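PDB 4WY8: esterase from Rhizomucor miehei CAU432, which hydrolyses carboxylic esters as a carboxylesterase, probably through the serine-based mechanism of the alpha/beta hydrolase fold. Local coordinates for residues A[194-199]-A[239-244]; A[85-90]-A[116-121]; A[205-210]-A[258-263]. One frame throughout, in Å; residues are numbered along the deposited sequence.

In the fold
Read together, the three contacts illustrate how chemistry follows position in an alpha/beta hydrolase. Interaction 2 lies deep, its centre about 7 Å from that of the chain, and joins two neighbouring parallel strands and the loops that leave them through backbone bonds, aromatic rings and water. Interactions 1 and 3 lie farther out, their centres about 16 and 19 Å from that of the chain. Interaction 1 is partly buried and includes a salt-bridge network of D196, D197 and K241; interaction 3 is buried and has no hydrogen bond across it. These two share neighbours: 194-199 leads into the helix that ends in 205-210, and V194 CG2 packs on L263 CD1 at 3.6 Å, whereas interaction 2 touches neither.

Interaction 1. Residues A[194-199]-A[239-244]; sequences VTDDNF and PLKASI
Two carboxylates, those of D196 and D197, meet the ammonium group of K241, each through its OD1 and each on the syn side. K241 NZ is 2.8 Å from D196 OD1 and 2.7 Å from D197 OD1, forming a salt bridge with both. NZ lies nearer the plane of the D196 carboxylate, 21° out of it, than that of D197, 34° out. The long arm of the lysine crosses both aspartate side chains at about a right angle and is extended until the last torsion, where a bend (chi4 -54°) brings NZ up to both oxygens, to one side of the line between them. The other oxygen of D196, OD2, has an apolar neighbour, with L240 CD2 at 3.6 Å. D196 OD1 also receives a weak bond from the backbone N of D197, which ties the two acidic residues to one another.

The loop 194-199 follows strand 188-191 of the alpha/beta hydrolase sheet, while 239-244 starts with a short 3-10 turn and runs on to helix 244-247, for which S243 is the N-cap. Next to the charged group the backbones join directly: L240 N donates to T195 O at 3.0 Å. L240 CB lies 3.7 Å from T195 OG1, and P239 brings its ring atom CG within 4.1 Å of T195 CB. Helix 264-276 backs this part of the contact, with Y270 against T195 and P239, while E266 accepts from the backbone N atoms of T195 and D196.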
ATOM      1  N   VAL A 194      -4.589 -17.702   1.329  1.00  9.56           N
ATOM      2  CA  VAL A 194      -4.057 -19.049   1.220  1.00 14.09           C
ATOM      3  C   VAL A 194      -4.008 -19.401  -0.265  1.00 13.87           C
ATOM      4  O   VAL A 194      -5.020 -19.277  -0.958  1.00 11.67           O
ATOM      5  CB  VAL A 194      -4.941 -20.095   1.959  1.00 18.16           C
ATOM      6  CG1 VAL A 194      -4.248 -21.467   1.978  1.00 12.51           C
ATOM      7  CG2 VAL A 194      -5.277 -19.627   3.353  1.00 14.48           C
ATOM      8  N   THR A 195      -2.837 -19.780  -0.774  1.00 14.60           N
ATOM      9  CA  THR A 195      -2.715 -20.125  -2.190  1.00 12.28           C
ATOM     10  C   THR A 195      -2.026 -21.467  -2.426  1.00 17.47           C
ATOM     11  O   THR A 195      -1.911 -21.898  -3.572  1.00 16.65           O
ATOM     12  CB  THR A 195      -1.918 -19.084  -2.991  1.00 13.65           C
ATOM     13  OG1 THR A 195      -0.549 -19.101  -2.567  1.00 13.30           O
ATOM     14  CG2 THR A 195      -2.504 -17.699  -2.838  1.00 10.76           C
ATOM     15  N   ASP A 196      -1.521 -22.102  -1.371  1.00 13.63           N
ATOM     16  CA  ASP A 196      -0.805 -23.358  -1.550  1.00 14.49           C
ATOM     17  C   ASP A 196      -0.877 -24.207  -0.284  1.00 21.38           C
ATOM     18  O   ASP A 196      -1.462 -23.791   0.732  1.00 18.60           O
ATOM     19  CB  ASP A 196       0.658 -23.099  -1.964  1.00 16.53           C
ATOM     20  CG  ASP A 196       1.251 -24.249  -2.805  1.00 21.09           C
ATOM     21  OD1 ASP A 196       0.466 -25.086  -3.310  1.00 18.20           O
ATOM     22  OD2 ASP A 196       2.486 -24.279  -3.030  1.00 19.37           O
ATOM     23  N   ASP A 197      -0.339 -25.424  -0.371  1.00 21.03           N
ATOM     24  CA  ASP A 197      -0.337 -26.336   0.761  1.00 16.88           C
ATOM     25  C   ASP A 197       1.085 -26.771   1.096  1.00 19.93           C
ATOM     26  O   ASP A 197       1.305 -27.857   1.626  1.00 21.29           O
ATOM     27  CB  ASP A 197      -1.225 -27.554   0.484  1.00 22.67           C
ATOM     28  CG  ASP A 197      -0.611 -28.522  -0.549  1.00 22.05           C
ATOM     29  OD1 ASP A 197       0.193 -28.088  -1.408  1.00 15.83           O
ATOM     30  OD2 ASP A 197      -0.931 -29.728  -0.485  1.00 25.66           O
ATOM     31  N   ASN A 198       2.074 -25.978   0.728  1.00 18.68           N
ATOM     32  CA  ASN A 198       3.403 -26.310   1.198  1.00 18.28           C
ATOM     33  C   ASN A 198       3.621 -25.665   2.566  1.00 23.25           C
ATOM     34  O   ASN A 198       3.716 -24.430   2.683  1.00 18.59           O
ATOM     35  CB  ASN A 198       4.471 -25.873   0.205  1.00 17.58           C
ATOM     36  CG  ASN A 198       5.869 -26.230   0.676  1.00 22.69           C
ATOM     37  OD1 ASN A 198       6.046 -26.811   1.755  1.00 21.79           O
ATOM     38  ND2 ASN A 198       6.870 -25.869  -0.116  1.00 19.66           N
ATOM     39  N   PHE A 199       3.705 -26.506   3.596  1.00 22.03           N
ATOM     40  CA  PHE A 199       3.809 -26.016   4.966  1.00 21.53           C
ATOM     41  C   PHE A 199       5.249 -25.871   5.410  1.00 19.34           C
ATOM     42  O   PHE A 199       5.532 -25.804   6.614  1.00 18.25           O
ATOM     43  CB  PHE A 199       3.065 -26.936   5.937  1.00 16.38           C
ATOM     44  CG  PHE A 199       1.653 -27.204   5.538  1.00 18.33           C
ATOM     45  CD1 PHE A 199       0.751 -26.153   5.407  1.00 17.64           C
ATOM     46  CD2 PHE A 199       1.201 -28.501   5.366  1.00 21.35           C
ATOM     47  CE1 PHE A 199      -0.564 -26.385   5.052  1.00 17.64           C
ATOM     48  CE2 PHE A 199      -0.116 -28.753   5.013  1.00 20.42           C
ATOM     49  CZ  PHE A 199      -1.007 -27.692   4.858  1.00 18.64           C
ATOM     50  N   PRO A 239      -4.425 -22.262  -5.834  1.00 18.69           N
ATOM     51  CA  PRO A 239      -4.239 -21.568  -7.112  1.00 16.11           C
ATOM     52  C   PRO A 239      -2.778 -21.287  -7.450  1.00 15.14           C
ATOM     53  O   PRO A 239      -2.495 -20.962  -8.600  1.00 16.18           O
ATOM     54  CB  PRO A 239      -5.011 -20.255  -6.917  1.00 16.08           C
ATOM     55  CG  PRO A 239      -5.136 -20.089  -5.402  1.00 14.30           C
ATOM     56  CD  PRO A 239      -5.235 -21.490  -4.873  1.00 14.92           C
ATOM     57  N   LEU A 240      -1.862 -21.424  -6.497  1.00 15.16           N
ATOM     58  CA  LEU A 240      -0.435 -21.242  -6.798  1.00 14.89           C
ATOM     59  C   LEU A 240       0.118 -22.342  -7.699  1.00 17.56           C
ATOM     60  O   LEU A 240       1.132 -22.151  -8.387  1.00 19.11           O
ATOM     61  CB  LEU A 240       0.377 -21.193  -5.512  1.00 16.00           C
ATOM     62  CG  LEU A 240       1.877 -20.896  -5.622  1.00 19.25           C
ATOM     63  CD1 LEU A 240       2.166 -19.578  -6.370  1.00 15.67           C
ATOM     64  CD2 LEU A 240       2.502 -20.910  -4.236  1.00 14.69           C
ATOM     65  N   LYS A 241      -0.547 -23.492  -7.702  1.00 18.12           N
ATOM     66  CA  LYS A 241      -0.120 -24.619  -8.535  1.00 20.14           C
ATOM     67  C   LYS A 241      -0.572 -24.420  -9.991  1.00 20.86           C
ATOM     68  O   LYS A 241      -0.215 -25.205 -10.868  1.00 23.12           O
ATOM     69  CB  LYS A 241      -0.695 -25.941  -7.998  1.00 16.54           C
ATOM     70  CG  LYS A 241      -0.391 -26.268  -6.525  1.00 16.74           C
ATOM     71  CD  LYS A 241      -0.918 -27.688  -6.185  1.00 22.77           C
ATOM     72  CE  LYS A 241      -0.878 -27.991  -4.682  1.00 19.27           C
ATOM     73  NZ  LYS A 241       0.479 -27.786  -4.098  1.00 19.42           N
ATOM     74  N   ALA A 242      -1.375 -23.387 -10.247  1.00 17.23           N
ATOM     75  CA  ALA A 242      -1.850 -23.135 -11.608  1.00 20.36           C
ATOM     76  C   ALA A 242      -0.698 -22.759 -12.532  1.00 19.22           C
ATOM     77  O   ALA A 242       0.303 -22.186 -12.100  1.00 19.92           O
ATOM     78  CB  ALA A 242      -2.907 -22.031 -11.616  1.00 17.56           C
ATOM     79  N   SER A 243      -0.846 -23.082 -13.809  1.00 17.50           N
ATOM     80  CA  SER A 243       0.131 -22.641 -14.800  1.00 24.03           C
ATOM     81  C   SER A 243      -0.127 -21.180 -15.150  1.00 18.89           C
ATOM     82  O   SER A 243      -1.226 -20.659 -14.910  1.00 21.10           O
ATOM     83  CB  SER A 243       0.030 -23.488 -16.056  1.00 20.81           C
ATOM     84  OG  SER A 243      -1.188 -23.173 -16.705  1.00 21.48           O
ATOM     85  N   ILE A 244       0.866 -20.541 -15.751  1.00 21.20           N
ATOM     86  CA  ILE A 244       0.750 -19.160 -16.186  1.00 17.28           C
ATOM     87  C   ILE A 244      -0.432 -18.990 -17.145  1.00 23.09           C
ATOM     88  O   ILE A 244      -1.219 -18.038 -17.023  1.00 22.07           O
ATOM     89  CB  ILE A 244       2.055 -18.705 -16.865  1.00 21.14           C
ATOM     90  CG1 ILE A 244       3.234 -18.921 -15.916  1.00 21.15           C
ATOM     91  CG2 ILE A 244       1.970 -17.256 -17.291  1.00 21.18           C
ATOM     92  CD1 ILE A 244       3.015 -18.279 -14.534  1.00 25.43           C
TER

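Interaction 2. Residues A[85-90]-A[116-121]; sequences VFFHGG and IFVNYS
H88, G89 and G90 begin the HGGG motif that marks esterases related to hormone-sensitive lipase, and H88 packs against F117 and Y120. In such relatives glycine N-H groups of this motif contribute to the oxyanion hole, as is likely here. The motif leaves the parallel strand 83-87, which pairs with strand 114-118 in a beta-alpha-beta unit. F86 N donates to I116 O at 2.8 Å, and F86 O accepts from V118 N at 3.3 Å. Just past this ladder, water 1 bridges F86 O, V118 O and H88 N, and sits over the centre of one face of the F117 ring.

With H88 CG between its backbone N and carbonyl carbon (chi1 68°), the imidazole reaches F117 and makes an offset stack with Y120, centroids 4.6 Å apart and planes at 14°. F117 is also nearly parallel to it but slid aside, bringing its CZ to 3.3 Å from H88 CD2. Beside the neighbouring strand, F87 presents its ring edge, CE1 lying 3.6 Å from V118 CG2.

H88 ND1 donates to G89 O at 2.7 Å, with the acceptor in the ring plane, and NE2 meets water 2 at 2.8 Å. Y120 OH gives its proton to H88 O at 2.6 Å. Ring and carbonyl of H88 are thus gripped separately, which limits the imidazole's rotation and ties the backbone entering the glycines to Y120.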
ATOM      1  N   VAL A  85     -18.446  -8.226  -3.377  1.00 13.28           N
ATOM      2  CA  VAL A  85     -18.786  -9.528  -2.863  1.00 13.02           C
ATOM      3  C   VAL A  85     -17.624 -10.026  -2.017  1.00 13.94           C
ATOM      4  O   VAL A  85     -16.503 -10.196  -2.501  1.00 12.61           O
ATOM      5  CB  VAL A  85     -19.093 -10.523  -3.992  1.00 14.66           C
ATOM      6  CG1 VAL A  85     -19.630 -11.800  -3.398  1.00 13.71           C
ATOM      7  CG2 VAL A  85     -20.125  -9.924  -4.950  1.00 12.80           C
ATOM      8  N   PHE A  86     -17.910 -10.274  -0.746  1.00 12.11           N
ATOM      9  CA  PHE A  86     -16.868 -10.489   0.248  1.00 12.28           C
ATOM     10  C   PHE A  86     -16.897 -11.914   0.762  1.00  9.33           C
ATOM     11  O   PHE A  86     -17.952 -12.410   1.151  1.00 11.43           O
ATOM     12  CB  PHE A  86     -17.037  -9.488   1.410  1.00 10.88           C
ATOM     13  CG  PHE A  86     -15.877  -9.452   2.350  1.00 10.51           C
ATOM     14  CD1 PHE A  86     -15.803 -10.351   3.417  1.00 10.99           C
ATOM     15  CD2 PHE A  86     -14.869  -8.518   2.195  1.00 10.78           C
ATOM     16  CE1 PHE A  86     -14.733 -10.333   4.296  1.00 10.44           C
ATOM     17  CE2 PHE A  86     -13.778  -8.499   3.081  1.00 13.99           C
ATOM     18  CZ  PHE A  86     -13.725  -9.410   4.138  1.00 10.52           C
ATOM     19  N   PHE A  87     -15.732 -12.554   0.780  1.00  9.55           N
ATOM     20  CA  PHE A  87     -15.561 -13.905   1.324  1.00 10.29           C
ATOM     21  C   PHE A  87     -14.622 -13.887   2.537  1.00 12.52           C
ATOM     22  O   PHE A  87     -13.430 -13.483   2.454  1.00 13.24           O
ATOM     23  CB  PHE A  87     -15.036 -14.867   0.253  1.00 13.07           C
ATOM     24  CG  PHE A  87     -15.733 -14.725  -1.075  1.00 17.01           C
ATOM     25  CD1 PHE A  87     -17.114 -14.848  -1.169  1.00 19.54           C
ATOM     26  CD2 PHE A  87     -15.012 -14.450  -2.226  1.00 15.47           C
ATOM     27  CE1 PHE A  87     -17.770 -14.687  -2.403  1.00 16.72           C
ATOM     28  CE2 PHE A  87     -15.654 -14.310  -3.453  1.00 21.07           C
ATOM     29  CZ  PHE A  87     -17.037 -14.425  -3.540  1.00 13.15           C
ATOM     30  N   HIS A  88     -15.179 -14.297   3.680  1.00 11.39           N
ATOM     31  CA  HIS A  88     -14.474 -14.155   4.939  1.00 11.62           C
ATOM     32  C   HIS A  88     -13.477 -15.265   5.167  1.00 10.88           C
ATOM     33  O   HIS A  88     -13.604 -16.365   4.614  1.00 11.08           O
ATOM     34  CB  HIS A  88     -15.466 -14.086   6.119  1.00 10.25           C
ATOM     35  CG  HIS A  88     -16.201 -15.365   6.390  1.00  9.36           C
ATOM     36  ND1 HIS A  88     -15.639 -16.414   7.084  1.00  9.91           N
ATOM     37  CD2 HIS A  88     -17.480 -15.735   6.126  1.00 13.11           C
ATOM     38  CE1 HIS A  88     -16.522 -17.390   7.200  1.00 12.93           C
ATOM     39  NE2 HIS A  88     -17.651 -17.003   6.626  1.00 11.51           N
ATOM     40  N   GLY A  89     -12.492 -14.977   6.007  1.00  9.97           N
ATOM     41  CA  GLY A  89     -11.482 -15.959   6.355  1.00 12.23           C
ATOM     42  C   GLY A  89     -11.957 -16.779   7.537  1.00 13.12           C
ATOM     43  O   GLY A  89     -13.102 -16.642   7.977  1.00 12.01           O
ATOM     44  N   GLY A  90     -11.088 -17.639   8.044  1.00 13.91           N
ATOM     45  CA  GLY A  90     -11.477 -18.536   9.109  1.00 14.31           C
ATOM     46  C   GLY A  90     -11.102 -19.959   8.743  1.00 16.40           C
ATOM     47  O   GLY A  90     -11.667 -20.924   9.277  1.00 14.57           O
ATOM     48  N   ILE A 116     -21.535  -7.345  -0.121  1.00 14.42           N
ATOM     49  CA  ILE A 116     -22.337  -8.547  -0.181  1.00 11.65           C
ATOM     50  C   ILE A 116     -21.540  -9.708   0.407  1.00 12.81           C
ATOM     51  O   ILE A 116     -20.642 -10.268  -0.219  1.00  9.74           O
ATOM     52  CB  ILE A 116     -22.770  -8.814  -1.623  1.00 14.18           C
ATOM     53  CG1 ILE A 116     -23.578  -7.600  -2.121  1.00 16.72           C
ATOM     54  CG2 ILE A 116     -23.603 -10.066  -1.710  1.00 10.96           C
ATOM     55  CD1 ILE A 116     -23.751  -7.548  -3.608  1.00 18.37           C
ATOM     56  N   PHE A 117     -21.883 -10.016   1.649  1.00 12.39           N
ATOM     57  CA  PHE A 117     -21.210 -10.996   2.471  1.00 12.07           C
ATOM     58  C   PHE A 117     -21.829 -12.382   2.273  1.00 13.94           C
ATOM     59  O   PHE A 117     -22.975 -12.620   2.616  1.00 15.25           O
ATOM     60  CB  PHE A 117     -21.308 -10.553   3.946  1.00 16.21           C
ATOM     61  CG  PHE A 117     -20.406 -11.309   4.887  1.00 12.86           C
ATOM     62  CD1 PHE A 117     -20.857 -12.449   5.541  1.00 12.45           C
ATOM     63  CD2 PHE A 117     -19.109 -10.861   5.131  1.00  9.69           C
ATOM     64  CE1 PHE A 117     -20.022 -13.142   6.424  1.00 13.82           C
ATOM     65  CE2 PHE A 117     -18.270 -11.551   5.986  1.00 11.28           C
ATOM     66  CZ  PHE A 117     -18.730 -12.690   6.642  1.00 10.85           C
ATOM     67  N   VAL A 118     -21.064 -13.309   1.731  1.00 12.63           N
ATOM     68  CA  VAL A 118     -21.591 -14.627   1.492  1.00 15.29           C
ATOM     69  C   VAL A 118     -21.388 -15.492   2.722  1.00 17.43           C
ATOM     70  O   VAL A 118     -20.242 -15.703   3.150  1.00 14.48           O
ATOM     71  CB  VAL A 118     -20.904 -15.281   0.285  1.00 17.55           C
ATOM     72  CG1 VAL A 118     -21.480 -16.665   0.055  1.00 11.94           C
ATOM     73  CG2 VAL A 118     -21.066 -14.386  -0.939  1.00 10.62           C
ATOM     74  N   ASN A 119     -22.484 -15.940   3.333  1.00 14.68           N
ATOM     75  CA  ASN A 119     -22.362 -16.863   4.450  1.00 16.81           C
ATOM     76  C   ASN A 119     -22.217 -18.284   3.932  1.00 16.31           C
ATOM     77  O   ASN A 119     -23.138 -19.078   4.040  1.00 14.51           O
ATOM     78  CB  ASN A 119     -23.571 -16.750   5.382  1.00 15.15           C
ATOM     79  CG  ASN A 119     -23.749 -15.352   5.915  1.00 15.39           C
ATOM     80  OD1 ASN A 119     -23.138 -14.979   6.920  1.00 17.34           O
ATOM     81  ND2 ASN A 119     -24.561 -14.551   5.231  1.00 15.75           N
ATOM     82  N   TYR A 120     -21.037 -18.628   3.423  1.00 14.96           N
ATOM     83  CA  TYR A 120     -20.865 -19.938   2.789  1.00 18.00           C
ATOM     84  C   TYR A 120     -20.784 -21.080   3.814  1.00 18.19           C
ATOM     85  O   TYR A 120     -20.624 -20.837   5.020  1.00 13.18           O
ATOM     86  CB  TYR A 120     -19.636 -19.929   1.869  1.00 14.41           C
ATOM     87  CG  TYR A 120     -18.309 -19.598   2.526  1.00 13.41           C
ATOM     88  CD1 TYR A 120     -17.560 -20.582   3.164  1.00 14.34           C
ATOM     89  CD2 TYR A 120     -17.798 -18.305   2.486  1.00 10.91           C
ATOM     90  CE1 TYR A 120     -16.352 -20.285   3.756  1.00 12.84           C
ATOM     91  CE2 TYR A 120     -16.581 -17.996   3.078  1.00 10.75           C
ATOM     92  CZ  TYR A 120     -15.870 -18.988   3.709  1.00 11.33           C
ATOM     93  OH  TYR A 120     -14.659 -18.688   4.290  1.00 12.01           O
ATOM     94  N   SER A 121     -20.983 -22.312   3.338  1.00 17.02           N
ATOM     95  CA  SER A 121     -20.997 -23.486   4.207  1.00 15.58           C
ATOM     96  C   SER A 121     -19.598 -23.803   4.704  1.00 14.88           C
ATOM     97  O   SER A 121     -18.640 -23.907   3.914  1.00 11.65           O
ATOM     98  CB  SER A 121     -21.596 -24.693   3.485  1.00 13.71           C
ATOM     99  OG  SER A 121     -22.912 -24.403   3.014  1.00 20.88           O
TER
HETATM  100  O   HOH W   1     -18.080 -14.048   3.489  1.00 12.10           O
HETATM  101  O   HOH W   2     -20.037 -18.467   6.497  1.00 13.89           O

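Interaction 3. Residues A[205-210]-A[258-263]; sequences KQFAEN and AEADVL
F207, the first residue to leave helix 202-206, lays its ring flat against the backbone of A260 and D261. A260 CA sits 3.7 Å from the ring centroid and only 15° off the normal, a CH-pi contact, while D261 N lies over the same face, 3.5 Å from F207 CD2. A260 CB reaches F207 CE1 at 3.7 Å. The opposite face is covered by CG of the preceding Q206, so the phenyl group is sandwiched. With F207 CG anti to its carbonyl carbon (chi1 -53°), the ring turns over A260 and D261; V262 CG1 touches F207 O at 3.3 Å and F207 CB at 4.0 Å.

The segment 258-263 is the loop that carries D261, the likely acid of a Ser-His-Asp triad with S164 and H291. D261 OD2 is hydrogen-bonded to H291 ND1, and OD1 caps L263 N at 3.0 Å, met from above the carboxylate plane. On the same loop, E259 forms a salt bridge with R272 of the second subunit.

Across the contact itself there is no hydrogen bond. F207 contributes apolar and CH-pi contact with the main chain next to D261, while both carboxylate oxygens of D261 are bonded elsewhere.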
ATOM      1  N   LYS A 205       8.306 -21.637   8.070  1.00 17.99           N
ATOM      2  CA  LYS A 205       9.368 -21.946   9.039  1.00 17.44           C
ATOM      3  C   LYS A 205       9.586 -20.829  10.047  1.00 19.83           C
ATOM      4  O   LYS A 205       9.683 -21.066  11.258  1.00 21.46           O
ATOM      5  CB  LYS A 205      10.693 -22.222   8.323  1.00 15.63           C
ATOM      6  CG  LYS A 205      10.655 -23.459   7.463  1.00 25.59           C
ATOM      7  CD  LYS A 205      11.951 -23.650   6.690  1.00 26.53           C
ATOM      8  CE  LYS A 205      12.188 -25.124   6.471  1.00 29.45           C
ATOM      9  NZ  LYS A 205      12.943 -25.356   5.218  1.00 55.52           N
ATOM     10  N   GLN A 206       9.687 -19.605   9.543  1.00 18.13           N
ATOM     11  CA  GLN A 206      10.026 -18.488  10.409  1.00 19.52           C
ATOM     12  C   GLN A 206       8.895 -18.131  11.371  1.00 18.58           C
ATOM     13  O   GLN A 206       9.144 -17.735  12.515  1.00 21.18           O
ATOM     14  CB  GLN A 206      10.410 -17.262   9.579  1.00 17.15           C
ATOM     15  CG  GLN A 206      10.934 -16.153  10.454  1.00 19.55           C
ATOM     16  CD  GLN A 206      11.454 -14.979   9.665  1.00 21.82           C
ATOM     17  OE1 GLN A 206      11.489 -15.009   8.437  1.00 25.56           O
ATOM     18  NE2 GLN A 206      11.878 -13.938  10.370  1.00 18.15           N
ATOM     19  N   PHE A 207       7.650 -18.287  10.928  1.00 17.56           N
ATOM     20  CA  PHE A 207       6.537 -17.835  11.748  1.00 15.67           C
ATOM     21  C   PHE A 207       5.643 -18.984  12.187  1.00 13.60           C
ATOM     22  O   PHE A 207       4.482 -18.780  12.544  1.00 13.71           O
ATOM     23  CB  PHE A 207       5.735 -16.789  10.982  1.00 16.59           C
ATOM     24  CG  PHE A 207       6.586 -15.661  10.454  1.00 16.01           C
ATOM     25  CD1 PHE A 207       7.154 -14.743  11.324  1.00 16.50           C
ATOM     26  CD2 PHE A 207       6.829 -15.532   9.091  1.00 15.33           C
ATOM     27  CE1 PHE A 207       7.951 -13.706  10.851  1.00 16.34           C
ATOM     28  CE2 PHE A 207       7.615 -14.491   8.592  1.00 16.00           C
ATOM     29  CZ  PHE A 207       8.188 -13.579   9.480  1.00 19.46           C
ATOM     30  N   ALA A 208       6.200 -20.191  12.193  1.00 14.07           N
ATOM     31  CA  ALA A 208       5.417 -21.385  12.511  1.00 18.81           C
ATOM     32  C   ALA A 208       4.674 -21.261  13.831  1.00 15.75           C
ATOM     33  O   ALA A 208       3.601 -21.837  13.978  1.00 19.25           O
ATOM     34  CB  ALA A 208       6.307 -22.624  12.526  1.00 16.86           C
ATOM     35  N   GLU A 209       5.238 -20.557  14.813  1.00 14.57           N
ATOM     36  CA  GLU A 209       4.545 -20.407  16.101  1.00 18.95           C
ATOM     37  C   GLU A 209       4.556 -18.977  16.644  1.00 15.39           C
ATOM     38  O   GLU A 209       5.349 -18.149  16.219  1.00 16.49           O
ATOM     39  CB  GLU A 209       5.139 -21.371  17.135  1.00 20.39           C
ATOM     40  CG  GLU A 209       5.181 -22.829  16.684  1.00 28.81           C
ATOM     41  CD  GLU A 209       5.800 -23.748  17.728  1.00 52.53           C
ATOM     42  OE1 GLU A 209       5.985 -23.298  18.883  1.00 54.32           O
ATOM     43  OE2 GLU A 209       6.097 -24.921  17.395  1.00 61.73           O
ATOM     44  N   ASN A 210       3.634 -18.696  17.553  1.00 21.12           N
ATOM     45  CA  ASN A 210       3.578 -17.413  18.281  1.00 23.69           C
ATOM     46  C   ASN A 210       3.239 -16.171  17.449  1.00 23.16           C
ATOM     47  O   ASN A 210       3.458 -15.041  17.903  1.00 27.27           O
ATOM     48  CB  ASN A 210       4.898 -17.167  19.003  1.00 26.01           C
ATOM     49  CG  ASN A 210       5.257 -18.294  19.942  1.00 24.93           C
ATOM     50  OD1 ASN A 210       4.417 -18.755  20.725  1.00 29.09           O
ATOM     51  ND2 ASN A 210       6.496 -18.757  19.860  1.00 24.00           N
ATOM     52  N   ALA A 258       1.185  -9.920   4.706  1.00 14.05           N
ATOM     53  CA  ALA A 258       1.717  -9.491   5.990  1.00 11.31           C
ATOM     54  C   ALA A 258       3.151  -9.963   6.138  1.00 12.47           C
ATOM     55  O   ALA A 258       3.479 -11.105   5.785  1.00 10.83           O
ATOM     56  CB  ALA A 258       0.848 -10.029   7.149  1.00 10.87           C
ATOM     57  N   GLU A 259       4.001  -9.102   6.686  1.00 12.72           N
ATOM     58  CA  GLU A 259       5.401  -9.459   6.877  1.00 15.24           C
ATOM     59  C   GLU A 259       5.571 -10.662   7.813  1.00 13.53           C
ATOM     60  O   GLU A 259       6.332 -11.574   7.510  1.00 14.96           O
ATOM     61  CB  GLU A 259       6.192  -8.277   7.417  1.00 12.85           C
ATOM     62  CG  GLU A 259       7.671  -8.591   7.601  1.00 14.82           C
ATOM     63  CD  GLU A 259       8.413  -7.466   8.297  1.00 19.13           C
ATOM     64  OE1 GLU A 259       7.765  -6.743   9.088  1.00 15.60           O
ATOM     65  OE2 GLU A 259       9.642  -7.328   8.079  1.00 22.76           O
ATOM     66  N   ALA A 260       4.884 -10.670   8.951  1.00 13.16           N
ATOM     67  CA  ALA A 260       5.051 -11.788   9.893  1.00 15.83           C
ATOM     68  C   ALA A 260       3.891 -12.772   9.797  1.00 13.03           C
ATOM     69  O   ALA A 260       3.017 -12.773  10.649  1.00 15.87           O
ATOM     70  CB  ALA A 260       5.199 -11.274  11.312  1.00 13.52           C
ATOM     71  N   ASP A 261       3.887 -13.599   8.751  1.00 13.06           N
ATOM     72  CA  ASP A 261       2.738 -14.453   8.415  1.00 14.31           C
ATOM     73  C   ASP A 261       3.265 -15.692   7.717  1.00 15.47           C
ATOM     74  O   ASP A 261       4.104 -15.577   6.806  1.00  9.83           O
ATOM     75  CB  ASP A 261       1.745 -13.694   7.509  1.00 12.37           C
ATOM     76  CG  ASP A 261       0.476 -14.514   7.150  1.00 21.15           C
ATOM     77  OD1 ASP A 261       0.286 -15.673   7.620  1.00 17.27           O
ATOM     78  OD2 ASP A 261      -0.379 -13.953   6.411  1.00 21.44           O
ATOM     79  N   VAL A 262       2.792 -16.868   8.137  1.00 12.62           N
ATOM     80  CA  VAL A 262       3.222 -18.109   7.490  1.00 13.60           C
ATOM     81  C   VAL A 262       2.830 -18.128   6.010  1.00 13.35           C
ATOM     82  O   VAL A 262       3.521 -18.737   5.194  1.00 14.06           O
ATOM     83  CB  VAL A 262       2.632 -19.370   8.176  1.00 12.82           C
ATOM     84  CG1 VAL A 262       3.214 -19.537   9.563  1.00 12.73           C
ATOM     85  CG2 VAL A 262       1.093 -19.317   8.205  1.00 13.22           C
ATOM     86  N   LEU A 263       1.764 -17.411   5.658  1.00  9.84           N
ATOM     87  CA  LEU A 263       1.256 -17.406   4.281  1.00 11.77           C
ATOM     88  C   LEU A 263       1.928 -16.366   3.402  1.00  9.82           C
ATOM     89  O   LEU A 263       1.529 -16.168   2.250  1.00 11.33           O
ATOM     90  CB  LEU A 263      -0.267 -17.148   4.271  1.00 10.01           C
ATOM     91  CG  LEU A 263      -1.134 -18.139   5.051  1.00 13.96           C
ATOM     92  CD1 LEU A 263      -2.585 -17.750   4.935  1.00  9.67           C
ATOM     93  CD2 LEU A 263      -0.897 -19.570   4.515  1.00 12.70           C
TER